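Local coordinates for cell division control protein 4 (Saccharomyces cerevisiae, PDB 3V7D), which serves as the substrate-recognition subunit of an SCF E3 ubiquitin ligase, binding phosphorylated targets such as the CDK inhibitor SIC1 so that they are ubiquitinated and degraded by the proteasome, at residues B[116-121]-B[143-148]; B[120-125]-B[137-142]; B[126-131]-B[445-450]; B[165-170]-B[207-212]. The protein carries 1 engineered substitution. All blocks are in the same frame, centred on the assembly; numbering follows the deposited sequence.

Interaction 1 (B[116-121]-B[143-148]); sequences TLRGHM and MIRVYD
Arg145 lays the aliphatic part of its side chain over the imidazole of His120: Arg145 CD lies 3.8 Å from the centroid of that ring, almost on the ring normal, a CH-pi contact in which the two side chains run past each other in opposite directions. The chain then bends, chi3 at 73° turning NE toward a residue of its own strand, and Arg145 NE donates to Tyr147 OH over 3.1 Å in the guanidinium plane. Tyr147 OH in turn donates to Arg118 O, 2.7 Å away at the ring edge. Gly119 O sits over one guanidinium face, 3.2 Å from Arg145 NE but badly angled for a hydrogen bond. Arg145 NH1 binds Gln157 on strand 153-158, while Asp141 and Thr137 hold the His120 nitrogens. Apolar, flexible leucine and methionine can pack at the flanks: Leu117 CD1 rests 3.8 Å from Tyr147 CD2, and Met121 CE reaches Met143 CG. The contact joins the outer strand of the closing blade to the first blade of the WD propeller. An alanine in place of Arg145 would probably take away the methylene over the His120 face and leave Tyr147 OH and Gln157 without this donor. With Arg145 NE supplying a hydrogen to Tyr147 OH, the hydroxyl's own proton is directed to Arg118 O, and the nearby positive charge is likely to strengthen that donation.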
loop_
_atom_site.group_PDB
_atom_site.type_symbol
_atom_site.label_atom_id
_atom_site.label_comp_id
_atom_site.label_asym_id
_atom_site.label_seq_id
_atom_site.Cartn_x
_atom_site.Cartn_y
_atom_site.Cartn_z
ATOM N N THR B 116 17.062 -19.946 -8.450
ATOM C CA THR B 116 18.087 -19.957 -7.411
ATOM C C THR B 116 19.437 -19.568 -8.006
ATOM O O THR B 116 19.933 -20.227 -8.916
ATOM C CB THR B 116 18.193 -21.341 -6.737
ATOM O OG1 THR B 116 16.942 -21.674 -6.121
ATOM C CG2 THR B 116 19.289 -21.340 -5.675
ATOM N N LEU B 117 20.023 -18.490 -7.494
ATOM C CA LEU B 117 21.258 -17.955 -8.054
ATOM C C LEU B 117 22.370 -17.887 -7.013
ATOM O O LEU B 117 22.108 -17.704 -5.821
ATOM C CB LEU B 117 21.012 -16.561 -8.640
ATOM C CG LEU B 117 19.967 -16.459 -9.755
ATOM C CD1 LEU B 117 19.679 -15.003 -10.079
ATOM C CD2 LEU B 117 20.436 -17.203 -10.999
ATOM N N ARG B 118 23.608 -18.034 -7.476
ATOM C CA ARG B 118 24.782 -17.934 -6.616
ATOM C C ARG B 118 24.765 -16.635 -5.824
ATOM O O ARG B 118 24.456 -15.574 -6.368
ATOM C CB ARG B 118 26.063 -18.005 -7.452
ATOM C CG ARG B 118 27.341 -17.729 -6.652
ATOM C CD ARG B 118 28.587 -17.766 -7.532
ATOM N NE ARG B 118 28.714 -19.030 -8.251
ATOM C CZ ARG B 118 29.334 -20.105 -7.773
ATOM N NH1 ARG B 118 29.891 -20.073 -6.568
ATOM N NH2 ARG B 118 29.398 -21.213 -8.501
ATOM N N GLY B 119 25.094 -16.725 -4.538
ATOM C CA GLY B 119 25.163 -15.555 -3.679
ATOM C C GLY B 119 26.583 -15.041 -3.530
ATOM O O GLY B 119 27.322 -14.963 -4.509
ATOM N N HIS B 120 26.965 -14.694 -2.302
ATOM C CA HIS B 120 28.303 -14.170 -2.026
ATOM C C HIS B 120 29.284 -15.270 -1.622
ATOM O O HIS B 120 28.899 -16.427 -1.444
ATOM C CB HIS B 120 28.243 -13.102 -0.927
ATOM C CG HIS B 120 27.605 -11.823 -1.364
ATOM N ND1 HIS B 120 28.305 -10.639 -1.466
ATOM C CD2 HIS B 120 26.334 -11.541 -1.742
ATOM C CE1 HIS B 120 27.490 -9.683 -1.875
ATOM N NE2 HIS B 120 26.289 -10.204 -2.050
ATOM N N MET B 121 30.551 -14.899 -1.471
ATOM C CA MET B 121 31.575 -15.842 -1.034
ATOM C C MET B 121 31.398 -16.243 0.429
ATOM O O MET B 121 31.871 -17.297 0.851
ATOM C CB MET B 121 32.976 -15.276 -1.276
ATOM C CG MET B 121 33.457 -15.447 -2.712
ATOM S SD MET B 121 35.033 -14.637 -3.037
ATOM C CE MET B 121 34.508 -12.939 -3.251
ATOM N N MET B 143 31.990 -7.507 -1.078
ATOM C CA MET B 143 31.401 -7.383 -2.409
ATOM C C MET B 143 29.954 -6.897 -2.417
ATOM O O MET B 143 29.198 -7.110 -1.469
ATOM C CB MET B 143 31.474 -8.722 -3.147
ATOM C CG MET B 143 32.882 -9.262 -3.308
ATOM S SD MET B 143 33.967 -8.051 -4.078
ATOM C CE MET B 143 35.436 -9.041 -4.356
ATOM N N ILE B 144 29.580 -6.249 -3.513
ATOM C CA ILE B 144 28.195 -5.893 -3.778
ATOM C C ILE B 144 27.778 -6.590 -5.066
ATOM O O ILE B 144 28.439 -6.449 -6.095
ATOM C CB ILE B 144 28.027 -4.376 -3.962
ATOM C CG1 ILE B 144 28.411 -3.636 -2.681
ATOM C CG2 ILE B 144 26.598 -4.045 -4.356
ATOM C CD1 ILE B 144 28.278 -2.130 -2.781
ATOM N N ARG B 145 26.693 -7.352 -5.013
ATOM C CA ARG B 145 26.232 -8.061 -6.198
ATOM C C ARG B 145 24.913 -7.497 -6.701
ATOM O O ARG B 145 24.017 -7.189 -5.917
ATOM C CB ARG B 145 26.129 -9.567 -5.938
ATOM C CG ARG B 145 27.482 -10.230 -5.678
ATOM C CD ARG B 145 27.351 -11.715 -5.366
ATOM N NE ARG B 145 27.022 -12.517 -6.544
ATOM C CZ ARG B 145 27.922 -12.983 -7.407
ATOM N NH1 ARG B 145 29.206 -12.718 -7.236
ATOM N NH2 ARG B 145 27.538 -13.709 -8.447
ATOM N N VAL B 146 24.814 -7.359 -8.018
ATOM C CA VAL B 146 23.641 -6.784 -8.655
ATOM C C VAL B 146 22.974 -7.818 -9.551
ATOM O O VAL B 146 23.636 -8.475 -10.363
ATOM C CB VAL B 146 24.013 -5.552 -9.503
ATOM C CG1 VAL B 146 22.765 -4.914 -10.094
ATOM C CG2 VAL B 146 24.791 -4.542 -8.666
ATOM N N TYR B 147 21.659 -7.954 -9.404
ATOM C CA TYR B 147 20.899 -8.924 -10.177
ATOM C C TYR B 147 19.760 -8.253 -10.941
ATOM O O TYR B 147 19.216 -7.231 -10.513
ATOM C CB TYR B 147 20.309 -10.002 -9.262
ATOM C CG TYR B 147 21.299 -10.766 -8.406
ATOM C CD1 TYR B 147 21.838 -10.201 -7.252
ATOM C CD2 TYR B 147 21.659 -12.070 -8.726
ATOM C CE1 TYR B 147 22.726 -10.905 -6.460
ATOM C CE2 TYR B 147 22.551 -12.784 -7.937
ATOM C CZ TYR B 147 23.078 -12.197 -6.806
ATOM O OH TYR B 147 23.962 -12.904 -6.020
ATOM N N ASP B 148 19.404 -8.852 -12.073
ATOM C CA ASP B 148 18.264 -8.449 -12.884
ATOM C C ASP B 148 17.066 -9.268 -12.418
ATOM O O ASP B 148 17.074 -10.488 -12.531
ATOM C CB ASP B 148 18.584 -8.760 -14.350
ATOM C CG ASP B 148 17.479 -8.354 -15.313
ATOM O OD1 ASP B 148 16.305 -8.235 -14.909
ATOM O OD2 ASP B 148 17.796 -8.173 -16.506
#

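Interaction 2 (B[120-125]-B[137-142]); sequences HMTSVI and TGADDK
His120 bonds through both ring nitrogens to residues of 137-142, forming the Asp-His-Ser/Thr hydrogen-bond network familiar from WD repeats, with His120 as the histidine of the Gly-His pair. His120 ND1 donates to Asp141 OD1 at 2.9 Å, meeting the carboxylate on its syn side, though 24° out of its plane; ring and carboxylate are turned 60° apart. At the other end, His120 NE2 and Thr137 OG1 share a 2.9 Å hydrogen bond, the hydroxyl lying near the ring plane. A histidine fits because its two nitrogens can reach both partners at once, while Ala139, small enough to lie close, sets CB 3.6 Å from the ring centroid over one face. Next along the chain, Met121 N donates to Asp141 OD2 at 3.1 Å from above the carboxylate plane. Asp141 OD1 also accepts Met143 N, so three donors grip this aspartate, which sits in the type I turn running from Ala139 to Lys142. Its chi1 of 68° places CG on the side of His120 and Met121 N, where both donors can meet the carboxylate. Thr122 follows, its methyl CG2 resting 3.9 Å from Asp141 CB and its OG1 making a weak hydrogen bond to Val124 O. Val124 brings that carbonyl close to the methyl of Ala139, and its side chain packs against a polar side chain of the bound peptide. Ile125 completes the segment with both branches at work: CD1 approaches Ala139 CB at 4.1 Å, and Ile125 CG2 lies 3.4 Å from Gly138 O.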
loop_
_atom_site.group_PDB
_atom_site.type_symbol
_atom_site.label_atom_id
_atom_site.label_comp_id
_atom_site.label_asym_id
_atom_site.label_seq_id
_atom_site.Cartn_x
_atom_site.Cartn_y
_atom_site.Cartn_z
ATOM N N HIS B 120 26.965 -14.694 -2.302
ATOM C CA HIS B 120 28.303 -14.170 -2.026
ATOM C C HIS B 120 29.284 -15.270 -1.622
ATOM O O HIS B 120 28.899 -16.427 -1.444
ATOM C CB HIS B 120 28.243 -13.102 -0.927
ATOM C CG HIS B 120 27.605 -11.823 -1.364
ATOM N ND1 HIS B 120 28.305 -10.639 -1.466
ATOM C CD2 HIS B 120 26.334 -11.541 -1.742
ATOM C CE1 HIS B 120 27.490 -9.683 -1.875
ATOM N NE2 HIS B 120 26.289 -10.204 -2.050
ATOM N N MET B 121 30.551 -14.899 -1.471
ATOM C CA MET B 121 31.575 -15.842 -1.034
ATOM C C MET B 121 31.398 -16.243 0.429
ATOM O O MET B 121 31.871 -17.297 0.851
ATOM C CB MET B 121 32.976 -15.276 -1.276
ATOM C CG MET B 121 33.457 -15.447 -2.712
ATOM S SD MET B 121 35.033 -14.637 -3.037
ATOM C CE MET B 121 34.508 -12.939 -3.251
ATOM N N THR B 122 30.720 -15.398 1.200
ATOM C CA THR B 122 30.365 -15.747 2.571
ATOM C C THR B 122 28.907 -16.189 2.618
ATOM O O THR B 122 28.117 -15.829 1.745
ATOM C CB THR B 122 30.588 -14.573 3.546
ATOM O OG1 THR B 122 29.836 -13.433 3.109
ATOM C CG2 THR B 122 32.062 -14.205 3.607
ATOM N N SER B 123 28.552 -16.969 3.632
ATOM C CA SER B 123 27.211 -17.538 3.714
ATOM C C SER B 123 26.192 -16.548 4.278
ATOM O O SER B 123 24.986 -16.750 4.150
ATOM C CB SER B 123 27.220 -18.824 4.543
ATOM O OG SER B 123 27.608 -18.564 5.878
ATOM N N VAL B 124 26.680 -15.476 4.890
ATOM C CA VAL B 124 25.800 -14.472 5.474
ATOM C C VAL B 124 25.690 -13.234 4.587
ATOM O O VAL B 124 26.695 -12.630 4.221
ATOM C CB VAL B 124 26.287 -14.034 6.872
ATOM C CG1 VAL B 124 25.342 -13.000 7.460
ATOM C CG2 VAL B 124 26.411 -15.236 7.797
ATOM N N ILE B 125 24.462 -12.867 4.246
ATOM C CA ILE B 125 24.202 -11.644 3.499
ATOM C C ILE B 125 23.737 -10.579 4.483
ATOM O O ILE B 125 22.855 -10.833 5.299
ATOM C CB ILE B 125 23.115 -11.866 2.431
ATOM C CG1 ILE B 125 23.485 -13.044 1.529
ATOM C CG2 ILE B 125 22.884 -10.603 1.620
ATOM C CD1 ILE B 125 24.864 -12.945 0.936
ATOM N N THR B 137 22.730 -6.892 -3.333
ATOM C CA THR B 137 23.087 -7.483 -2.050
ATOM C C THR B 137 24.509 -7.138 -1.633
ATOM O O THR B 137 25.398 -6.984 -2.471
ATOM C CB THR B 137 22.967 -9.018 -2.082
ATOM O OG1 THR B 137 23.689 -9.524 -3.209
ATOM C CG2 THR B 137 21.505 -9.450 -2.179
ATOM N N GLY B 138 24.716 -7.032 -0.325
ATOM C CA GLY B 138 26.041 -6.829 0.229
ATOM C C GLY B 138 26.362 -7.904 1.253
ATOM O O GLY B 138 25.462 -8.459 1.888
ATOM N N ALA B 139 27.645 -8.212 1.408
ATOM C CA ALA B 139 28.064 -9.177 2.418
ATOM C C ALA B 139 29.414 -8.827 3.035
ATOM O O ALA B 139 30.033 -7.818 2.688
ATOM C CB ALA B 139 28.089 -10.579 1.836
ATOM N N ASP B 140 29.869 -9.675 3.951
ATOM C CA ASP B 140 31.136 -9.446 4.621
ATOM C C ASP B 140 32.305 -9.886 3.749
ATOM O O ASP B 140 33.457 -9.847 4.178
ATOM C CB ASP B 140 31.175 -10.159 5.971
ATOM C CG ASP B 140 31.939 -9.371 7.016
ATOM O OD1 ASP B 140 31.674 -8.156 7.152
ATOM O OD2 ASP B 140 32.812 -9.957 7.690
ATOM N N ASP B 141 32.004 -10.300 2.521
ATOM C CA ASP B 141 33.036 -10.653 1.551
ATOM C C ASP B 141 33.507 -9.418 0.788
ATOM O O ASP B 141 34.173 -9.533 -0.239
ATOM C CB ASP B 141 32.531 -11.731 0.578
ATOM C CG ASP B 141 31.431 -11.226 -0.351
ATOM O OD1 ASP B 141 30.793 -10.198 -0.042
ATOM O OD2 ASP B 141 31.197 -11.868 -1.396
ATOM N N LYS B 142 33.131 -8.243 1.293
ATOM C CA LYS B 142 33.531 -6.949 0.732
ATOM C C LYS B 142 32.907 -6.651 -0.636
ATOM O O LYS B 142 33.241 -5.646 -1.266
ATOM C CB LYS B 142 35.062 -6.824 0.657
ATOM C CG LYS B 142 35.794 -7.135 1.958
ATOM C CD LYS B 142 37.314 -7.107 1.762
ATOM C CE LYS B 142 38.040 -7.519 3.031
ATOM N NZ LYS B 142 39.525 -7.508 2.870
#

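Interaction 3 (B[126-131]-B[445-450]); sequences TCLQFE and TLVAAV
Phe130 and Leu128 meet strand 445-450 chiefly through apolar side-chain contacts. Among the aliphatic pairs, the two methyls of Leu128 divide the work: Leu128 CD2 lies 4.0 Å from Val447 CG2, and Leu128 CD1 4.0 Å from Ala449 CB. A branched leucine suits this place because it can straddle two neighbours, and the small alanine lets it in close. The aromatic contacts belong to Phe130. Its CG is anti to the backbone N (chi1 -179°), and the ring reaches across: Phe130 CZ touches Thr445 CG2 at 3.7 Å and Phe130 CD2 lies 3.9 Å from Val447 CG2, with Val447 CG1 over one ring face and Thr445 CG2 approaching obliquely. Val447 CG2 therefore bears on both Leu128 and Phe130. An alanine in place of Phe130 would probably open a gap between the two sheets and leave the methyl of Thr445 without its aromatic neighbour. Strand 125-131 is an edge strand of the first blade, and strand 445-452 belongs to the last, so this is where the propeller ring closes. Leu128 and Phe130 also touch strand 435-442, on Ser438 and Asn440, whereas Cys127 and Gln129 touch Leu168 and Lys169 of strand 165-170 in the next blade.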
loop_
_atom_site.group_PDB
_atom_site.type_symbol
_atom_site.label_atom_id
_atom_site.label_comp_id
_atom_site.label_asym_id
_atom_site.label_seq_id
_atom_site.Cartn_x
_atom_site.Cartn_y
_atom_site.Cartn_z
ATOM N N THR B 126 24.325 -9.389 4.408
ATOM C CA THR B 126 24.094 -8.370 5.429
ATOM C C THR B 126 23.044 -7.340 5.041
ATOM O O THR B 126 22.444 -6.705 5.902
ATOM C CB THR B 126 25.392 -7.620 5.774
ATOM O OG1 THR B 126 25.864 -6.928 4.610
ATOM C CG2 THR B 126 26.454 -8.597 6.254
ATOM N N CYS B 127 22.835 -7.159 3.745
ATOM C CA CYS B 127 21.886 -6.156 3.283
ATOM C C CYS B 127 21.401 -6.438 1.871
ATOM O O CYS B 127 22.108 -7.043 1.063
ATOM C CB CYS B 127 22.483 -4.749 3.384
ATOM S SG CYS B 127 24.148 -4.572 2.687
ATOM N N LEU B 128 20.178 -6.002 1.594
ATOM C CA LEU B 128 19.544 -6.224 0.304
ATOM C C LEU B 128 18.660 -5.041 -0.056
ATOM O O LEU B 128 17.910 -4.537 0.778
ATOM C CB LEU B 128 18.711 -7.509 0.328
ATOM C CG LEU B 128 18.054 -7.980 -0.977
ATOM C CD1 LEU B 128 17.979 -9.498 -1.017
ATOM C CD2 LEU B 128 16.659 -7.388 -1.157
ATOM N N GLN B 129 18.765 -4.606 -1.306
ATOM C CA GLN B 129 17.855 -3.621 -1.868
ATOM C C GLN B 129 17.149 -4.259 -3.051
ATOM O O GLN B 129 17.742 -5.057 -3.778
ATOM C CB GLN B 129 18.615 -2.380 -2.335
ATOM C CG GLN B 129 19.115 -1.484 -1.219
ATOM C CD GLN B 129 17.997 -0.696 -0.561
ATOM O OE1 GLN B 129 17.661 0.408 -0.997
ATOM N NE2 GLN B 129 17.412 -1.260 0.492
ATOM N N PHE B 130 15.881 -3.915 -3.234
ATOM C CA PHE B 130 15.113 -4.395 -4.372
ATOM C C PHE B 130 14.329 -3.227 -4.943
ATOM O O PHE B 130 13.284 -2.859 -4.412
ATOM C CB PHE B 130 14.156 -5.507 -3.938
ATOM C CG PHE B 130 13.329 -6.072 -5.059
ATOM C CD1 PHE B 130 13.781 -6.028 -6.368
ATOM C CD2 PHE B 130 12.093 -6.643 -4.802
ATOM C CE1 PHE B 130 13.019 -6.541 -7.398
ATOM C CE2 PHE B 130 11.327 -7.160 -5.830
ATOM C CZ PHE B 130 11.791 -7.108 -7.130
ATOM N N GLU B 131 14.855 -2.629 -6.007
ATOM C CA GLU B 131 14.216 -1.491 -6.667
ATOM C C GLU B 131 14.546 -1.535 -8.154
ATOM O O GLU B 131 15.591 -2.063 -8.545
ATOM C CB GLU B 131 14.735 -0.154 -6.110
ATOM C CG GLU B 131 14.729 0.006 -4.591
ATOM C CD GLU B 131 13.332 0.151 -4.014
ATOM O OE1 GLU B 131 13.162 -0.114 -2.806
ATOM O OE2 GLU B 131 12.408 0.532 -4.766
ATOM N N THR B 445 6.858 -10.224 -7.730
ATOM C CA THR B 445 8.214 -10.693 -7.475
ATOM C C THR B 445 8.575 -10.667 -5.999
ATOM O O THR B 445 8.443 -9.639 -5.330
ATOM C CB THR B 445 9.252 -9.867 -8.255
ATOM O OG1 THR B 445 8.908 -9.856 -9.647
ATOM C CG2 THR B 445 10.647 -10.457 -8.080
ATOM N N LEU B 446 9.036 -11.811 -5.506
ATOM C CA LEU B 446 9.508 -11.945 -4.135
ATOM C C LEU B 446 10.971 -12.392 -4.171
ATOM O O LEU B 446 11.311 -13.368 -4.843
ATOM C CB LEU B 446 8.634 -12.960 -3.391
ATOM C CG LEU B 446 9.112 -13.629 -2.096
ATOM C CD1 LEU B 446 9.325 -12.621 -1.000
ATOM C CD2 LEU B 446 8.106 -14.683 -1.639
ATOM N N VAL B 447 11.844 -11.667 -3.479
ATOM C CA VAL B 447 13.255 -12.047 -3.442
ATOM C C VAL B 447 13.747 -12.302 -2.022
ATOM O O VAL B 447 13.325 -11.633 -1.076
ATOM C CB VAL B 447 14.176 -11.014 -4.141
ATOM C CG1 VAL B 447 13.757 -10.822 -5.593
ATOM C CG2 VAL B 447 14.184 -9.681 -3.394
ATOM N N ALA B 448 14.645 -13.272 -1.879
ATOM C CA ALA B 448 15.219 -13.587 -0.575
ATOM C C ALA B 448 16.680 -14.013 -0.659
ATOM O O ALA B 448 17.051 -14.871 -1.464
ATOM C CB ALA B 448 14.393 -14.653 0.138
ATOM N N ALA B 449 17.501 -13.391 0.181
ATOM C CA ALA B 449 18.888 -13.792 0.360
ATOM C C ALA B 449 18.916 -14.849 1.453
ATOM O O ALA B 449 18.508 -14.590 2.587
ATOM C CB ALA B 449 19.730 -12.601 0.757
ATOM N N VAL B 450 19.369 -16.048 1.106
ATOM C CA VAL B 450 19.309 -17.163 2.037
ATOM C C VAL B 450 20.651 -17.853 2.205
ATOM O O VAL B 450 21.603 -17.599 1.462
ATOM C CB VAL B 450 18.296 -18.231 1.577
ATOM C CG1 VAL B 450 16.936 -17.611 1.338
ATOM C CG2 VAL B 450 18.802 -18.933 0.321
#

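Interaction 4 (B[165-170]-B[207-212]); sequences VWALKY and RCLDIV
Between two consecutive blades of the propeller, Ala167 of strand 165-170 and Leu209 of strand 206-213 come together: Ala167 CB lies 3.6 Å from Leu209 CD2. The other branch of the leucine, CD1, is 3.5 Å from Lys169 CB, so its two methyls each meet a different residue of the facing strand. Lys169 then plays two parts. Its CG packs at 3.7 Å on Ile211 CG1, the two side chains sliding past each other in opposite directions, and a bend at chi2 (75°) places CD, and the chain beyond it runs on to Asp210, where Lys169 NZ forms a salt bridge with Asp210 OD1 over 3.4 Å. Asp210 OD1 is doubly engaged, since it also accepts Ile211 N, while Asp210 OD2 accepts Gly278 N from the following blade. These are the first strands of the second and third WD repeats, running nearly parallel with only 7° between their directions, and each begins in a classic beta bulge, Trp166 and Ala167 facing Gly179, Arg207 and Cys208 facing Gly223. At the bulges Trp166 CE3 lies over one face of the Arg207 guanidinium, 4.2 Å from Arg207 NH1, with ring and guanidinium planes 67° apart. Trp166 NE1 binds Asp140, and its ring packs on an apolar side chain of the bound peptide; Arg207 NH2 hydrogen-bonds a modified side chain of that peptide, consistent with recognition of a phosphorylated target.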
loop_
_atom_site.group_PDB
_atom_site.type_symbol
_atom_site.label_atom_id
_atom_site.label_comp_id
_atom_site.label_asym_id
_atom_site.label_seq_id
_atom_site.Cartn_x
_atom_site.Cartn_y
_atom_site.Cartn_z
ATOM N N VAL B 165 30.546 -5.096 3.585
ATOM C CA VAL B 165 29.476 -4.153 3.289
ATOM C C VAL B 165 28.307 -4.411 4.225
ATOM O O VAL B 165 27.785 -5.522 4.275
ATOM C CB VAL B 165 28.986 -4.315 1.838
ATOM C CG1 VAL B 165 27.910 -3.291 1.521
ATOM C CG2 VAL B 165 30.156 -4.203 0.862
ATOM N N TRP B 166 27.889 -3.390 4.962
ATOM C CA TRP B 166 26.842 -3.577 5.961
ATOM C C TRP B 166 25.641 -2.652 5.789
ATOM O O TRP B 166 24.675 -2.735 6.547
ATOM C CB TRP B 166 27.423 -3.465 7.372
ATOM C CG TRP B 166 28.181 -4.686 7.769
ATOM C CD1 TRP B 166 29.484 -4.969 7.487
ATOM C CD2 TRP B 166 27.676 -5.807 8.504
ATOM N NE1 TRP B 166 29.827 -6.192 8.010
ATOM C CE2 TRP B 166 28.735 -6.727 8.639
ATOM C CE3 TRP B 166 26.433 -6.117 9.066
ATOM C CZ2 TRP B 166 28.588 -7.940 9.312
ATOM C CZ3 TRP B 166 26.290 -7.320 9.735
ATOM C CH2 TRP B 166 27.361 -8.218 9.851
ATOM N N ALA B 167 25.694 -1.782 4.787
ATOM C CA ALA B 167 24.568 -0.900 4.498
ATOM C C ALA B 167 24.499 -0.562 3.013
ATOM O O ALA B 167 25.518 -0.269 2.384
ATOM C CB ALA B 167 24.654 0.366 5.337
ATOM N N LEU B 168 23.290 -0.620 2.463
ATOM C CA LEU B 168 23.054 -0.350 1.047
ATOM C C LEU B 168 21.802 0.488 0.868
ATOM O O LEU B 168 20.802 0.265 1.546
ATOM C CB LEU B 168 22.851 -1.657 0.280
ATOM C CG LEU B 168 24.048 -2.453 -0.221
ATOM C CD1 LEU B 168 23.542 -3.664 -0.988
ATOM C CD2 LEU B 168 24.938 -1.586 -1.095
ATOM N N LYS B 169 21.846 1.438 -0.059
ATOM C CA LYS B 169 20.658 2.212 -0.392
ATOM C C LYS B 169 20.646 2.582 -1.865
ATOM O O LYS B 169 21.546 3.263 -2.356
ATOM C CB LYS B 169 20.566 3.474 0.463
ATOM C CG LYS B 169 19.203 4.153 0.431
ATOM C CD LYS B 169 18.184 3.383 1.255
ATOM C CE LYS B 169 16.845 4.101 1.295
ATOM N NZ LYS B 169 15.926 3.526 2.329
ATOM N N TYR B 170 19.618 2.124 -2.566
ATOM C CA TYR B 170 19.453 2.446 -3.972
ATOM C C TYR B 170 18.862 3.845 -4.101
ATOM O O TYR B 170 17.937 4.205 -3.376
ATOM C CB TYR B 170 18.547 1.417 -4.646
ATOM C CG TYR B 170 18.366 1.643 -6.125
ATOM C CD1 TYR B 170 19.262 1.111 -7.038
ATOM C CD2 TYR B 170 17.300 2.389 -6.610
ATOM C CE1 TYR B 170 19.106 1.317 -8.393
ATOM C CE2 TYR B 170 17.134 2.598 -7.964
ATOM C CZ TYR B 170 18.041 2.059 -8.850
ATOM O OH TYR B 170 17.884 2.263 -10.201
ATOM N N ARG B 207 27.480 1.908 9.974
ATOM C CA ARG B 207 26.545 0.870 10.405
ATOM C C ARG B 207 25.209 0.902 9.669
ATOM O O ARG B 207 24.572 -0.132 9.479
ATOM C CB ARG B 207 26.298 0.974 11.910
ATOM C CG ARG B 207 25.561 -0.213 12.496
ATOM C CD ARG B 207 26.329 -1.498 12.245
ATOM N NE ARG B 207 25.648 -2.665 12.795
ATOM C CZ ARG B 207 24.721 -3.362 12.147
ATOM N NH1 ARG B 207 24.356 -3.007 10.919
ATOM N NH2 ARG B 207 24.158 -4.415 12.724
ATOM N N CYS B 208 24.787 2.091 9.259
ATOM C CA CYS B 208 23.482 2.268 8.641
ATOM C C CYS B 208 23.509 3.515 7.773
ATOM O O CYS B 208 24.436 4.320 7.879
ATOM C CB CYS B 208 22.407 2.413 9.722
ATOM S SG CYS B 208 22.657 3.842 10.837
ATOM N N LEU B 209 22.499 3.677 6.920
ATOM C CA LEU B 209 22.406 4.871 6.081
ATOM C C LEU B 209 21.041 5.038 5.417
ATOM O O LEU B 209 20.298 4.072 5.240
ATOM C CB LEU B 209 23.530 4.898 5.032
ATOM C CG LEU B 209 23.460 4.035 3.773
ATOM C CD1 LEU B 209 22.945 4.854 2.609
ATOM C CD2 LEU B 209 24.828 3.466 3.443
ATOM N N ASP B 210 20.718 6.278 5.059
ATOM C CA ASP B 210 19.494 6.586 4.329
ATOM C C ASP B 210 19.769 7.713 3.342
ATOM O O ASP B 210 20.756 8.435 3.481
ATOM C CB ASP B 210 18.382 7.006 5.291
ATOM C CG ASP B 210 16.991 6.813 4.703
ATOM O OD1 ASP B 210 16.877 6.555 3.483
ATOM O OD2 ASP B 210 16.008 6.925 5.467
ATOM N N ILE B 211 18.898 7.858 2.348
ATOM C CA ILE B 211 18.997 8.954 1.392
ATOM C C ILE B 211 17.701 9.751 1.379
ATOM O O ILE B 211 16.618 9.182 1.239
ATOM C CB ILE B 211 19.266 8.450 -0.034
ATOM C CG1 ILE B 211 20.543 7.605 -0.080
ATOM C CG2 ILE B 211 19.366 9.625 -1.005
ATOM C CD1 ILE B 211 20.843 7.039 -1.453
ATOM N N VAL B 212 17.808 11.067 1.529
ATOM C CA VAL B 212 16.624 11.917 1.524
ATOM C C VAL B 212 16.700 12.947 0.408
ATOM O O VAL B 212 17.786 13.285 -0.060
ATOM C CB VAL B 212 16.439 12.636 2.867
ATOM C CG1 VAL B 212 16.328 11.623 3.995
ATOM C CG2 VAL B 212 17.591 13.606 3.119
#

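Interaction 2 lies in the first blade; interaction 1, its centre 9 Å away and sharing His120 and Met121, joins that blade to outer strand 113-118 of the last. They reach the adjacent strands 134-139 and 144-148. Interaction 3 continues from the same blade across 313 intervening residues to strand 445-452 of the last blade, which also takes in that early strand, so the ring is closed from both ends. Interaction 4, about 14 Å from interaction 3 between centres, lies inside that long loop and joins the next two blades. Gln129 and Asp140 bond to Tyr170 and Trp166, linking interactions 3 and 2 to 4. Together they bind consecutive blades into a propeller whose loops and bulges meet the bound peptide.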